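Local structure of microcin B17-processing protein McbD (Escherichia coli str. K-12 substr. MG1655, 6GRH) at residues 189-194 with 211-216. The protein is needed to process the inactive microcin B17 precursor into the active antibiotic peptide, and belongs to the YcaO family of cyclodehydratases. The protein carries 1 engineered substitution. Sequence-based numbering, arbitrary orientation.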
loop_
_atom_site.group_PDB
_atom_site.type_symbol
_atom_site.label_atom_id
_atom_site.label_comp_id
_atom_site.label_asym_id
_atom_site.label_seq_id
_atom_site.Cartn_x
_atom_site.Cartn_y
_atom_site.Cartn_z
ATOM N N SER E 189 9.222 26.956 -43.164
ATOM C CA SER E 189 8.073 26.275 -42.601
ATOM C C SER E 189 8.380 24.781 -42.418
ATOM O O SER E 189 7.748 24.147 -41.594
ATOM C CB SER E 189 6.838 26.496 -43.462
ATOM O OG SER E 189 7.096 26.097 -44.782
ATOM N N GLU E 190 9.389 24.251 -43.125
ATOM C CA GLU E 190 9.846 22.870 -42.905
ATOM C C GLU E 190 10.970 22.728 -41.870
ATOM O O GLU E 190 11.529 21.650 -41.732
ATOM C CB GLU E 190 10.280 22.236 -44.226
ATOM C CG GLU E 190 9.143 22.038 -45.215
ATOM C CD GLU E 190 9.622 21.702 -46.617
ATOM O OE1 GLU E 190 10.783 21.255 -46.811
ATOM O OE2 GLU E 190 8.829 21.893 -47.556
ATOM N N ILE E 191 11.258 23.791 -41.111
ATOM C CA ILE E 191 12.351 23.809 -40.131
ATOM C C ILE E 191 12.278 22.612 -39.199
ATOM O O ILE E 191 11.189 22.245 -38.760
ATOM C CB ILE E 191 12.338 25.119 -39.286
ATOM C CG1 ILE E 191 13.623 25.287 -38.471
ATOM C CG2 ILE E 191 11.122 25.211 -38.345
ATOM C CD1 ILE E 191 14.834 25.642 -39.310
ATOM N N VAL E 192 13.434 22.005 -38.917
ATOM C CA VAL E 192 13.550 20.939 -37.905
ATOM C C VAL E 192 14.376 21.494 -36.745
ATOM O O VAL E 192 15.486 21.987 -36.973
ATOM C CB VAL E 192 14.212 19.660 -38.481
ATOM C CG1 VAL E 192 14.486 18.638 -37.375
ATOM C CG2 VAL E 192 13.326 19.053 -39.560
ATOM N N THR E 193 13.831 21.426 -35.519
ATOM C CA THR E 193 14.509 21.968 -34.337
ATOM C C THR E 193 15.366 20.959 -33.563
ATOM O O THR E 193 16.206 21.373 -32.773
ATOM C CB THR E 193 13.520 22.622 -33.343
ATOM O OG1 THR E 193 12.747 21.616 -32.651
ATOM C CG2 THR E 193 12.600 23.636 -34.054
ATOM N N GLY E 194 15.132 19.655 -33.733
ATOM C CA GLY E 194 15.752 18.645 -32.865
ATOM C C GLY E 194 15.100 18.461 -31.501
ATOM O O GLY E 194 15.418 17.513 -30.792
ATOM N N ILE E 211 1.670 26.295 -42.147
ATOM C CA ILE E 211 2.228 27.282 -41.231
ATOM C C ILE E 211 3.174 28.265 -41.904
ATOM O O ILE E 211 3.811 27.944 -42.920
ATOM C CB ILE E 211 2.975 26.631 -40.053
ATOM C CG1 ILE E 211 4.165 25.804 -40.555
ATOM C CG2 ILE E 211 2.019 25.763 -39.235
ATOM C CD1 ILE E 211 5.130 25.411 -39.465
ATOM N N ARG E 212 3.270 29.446 -41.298
ATOM C CA ARG E 212 4.269 30.434 -41.626
ATOM C C ARG E 212 4.925 30.899 -40.327
ATOM O O ARG E 212 4.262 31.040 -39.301
ATOM C CB ARG E 212 3.641 31.614 -42.376
ATOM C CG ARG E 212 2.927 31.266 -43.690
ATOM C CD ARG E 212 3.823 30.728 -44.802
ATOM N NE ARG E 212 4.719 31.746 -45.368
ATOM C CZ ARG E 212 4.350 32.733 -46.189
ATOM N NH1 ARG E 212 3.092 32.859 -46.588
ATOM N NH2 ARG E 212 5.259 33.607 -46.628
ATOM N N ILE E 213 6.234 31.118 -40.379
ATOM C CA ILE E 213 7.020 31.542 -39.220
ATOM C C ILE E 213 7.785 32.808 -39.613
ATOM O O ILE E 213 8.601 32.772 -40.511
ATOM C CB ILE E 213 8.030 30.464 -38.806
ATOM C CG1 ILE E 213 7.334 29.115 -38.583
ATOM C CG2 ILE E 213 8.806 30.914 -37.563
ATOM C CD1 ILE E 213 8.285 27.960 -38.311
ATOM N N PHE E 214 7.527 33.903 -38.914
ATOM C CA PHE E 214 8.147 35.166 -39.186
ATOM C C PHE E 214 8.890 35.700 -37.952
ATOM O O PHE E 214 8.384 35.619 -36.840
ATOM C CB PHE E 214 7.071 36.175 -39.602
ATOM C CG PHE E 214 6.344 35.821 -40.872
ATOM C CD1 PHE E 214 7.040 35.548 -42.042
ATOM C CD2 PHE E 214 4.952 35.803 -40.912
ATOM C CE1 PHE E 214 6.368 35.245 -43.225
ATOM C CE2 PHE E 214 4.277 35.508 -42.095
ATOM C CZ PHE E 214 4.987 35.228 -43.247
ATOM N N ASP E 215 10.090 36.237 -38.164
ATOM C CA ASP E 215 10.751 37.081 -37.176
ATOM C C ASP E 215 10.182 38.500 -37.336
ATOM O O ASP E 215 10.463 39.161 -38.342
ATOM C CB ASP E 215 12.272 37.064 -37.399
ATOM C CG ASP E 215 13.046 37.827 -36.323
ATOM O OD1 ASP E 215 12.713 38.998 -36.034
ATOM O OD2 ASP E 215 14.012 37.265 -35.774
ATOM N N ILE E 216 9.386 38.954 -36.355
ATOM C CA ILE E 216 8.774 40.286 -36.378
ATOM C C ILE E 216 9.394 41.252 -35.357
ATOM O O ILE E 216 8.811 42.287 -35.083
ATOM C CB ILE E 216 7.240 40.231 -36.160
ATOM C CG1 ILE E 216 6.889 39.588 -34.808
ATOM C CG2 ILE E 216 6.563 39.482 -37.299
ATOM C CD1 ILE E 216 5.534 40.011 -34.279
#
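Ile191 and Ile213 meet methyl to methyl, the branch CG2 of Ile191 lying 4.0 Å from CD1 of Ile213, with the two side chains crossing at about a right angle. The beta-branch of Ile191 suits this place, one arm going each way: CG1 stands anti to the backbone N (chi1 -168°), and the CD1 end of this longer arm leaves the strand, while CG2 faces it. Leu255 of helix 251-275 touches both isoleucines, so purely aliphatic residues suit this buried spot. The contact belongs to a strand-loop-helix-strand connection: strand 182-187 gives way to the loop 189-194, helix 196-208 follows, and the chain returns as strand 210-215, antiparallel to 182-187 and beside it in a mixed sheet. Near the start of this returning strand, the end of the Ile211 side chain comes up against the loop backbone, its CD1 3.6 Å from Ser189 O, while Leu202 and Leu205 of the helix pack on the same side chain. That carbonyl oxygen accepts a hydrogen bond from Arg206 NE, and Ile191 O one from Arg206 NH2, so a single guanidinium ties the loop to the helix. Ser189 is small enough to sit close to the strand backbone, with CB 3.4 Å from Ile211 O and also bordering Ile211 CG1.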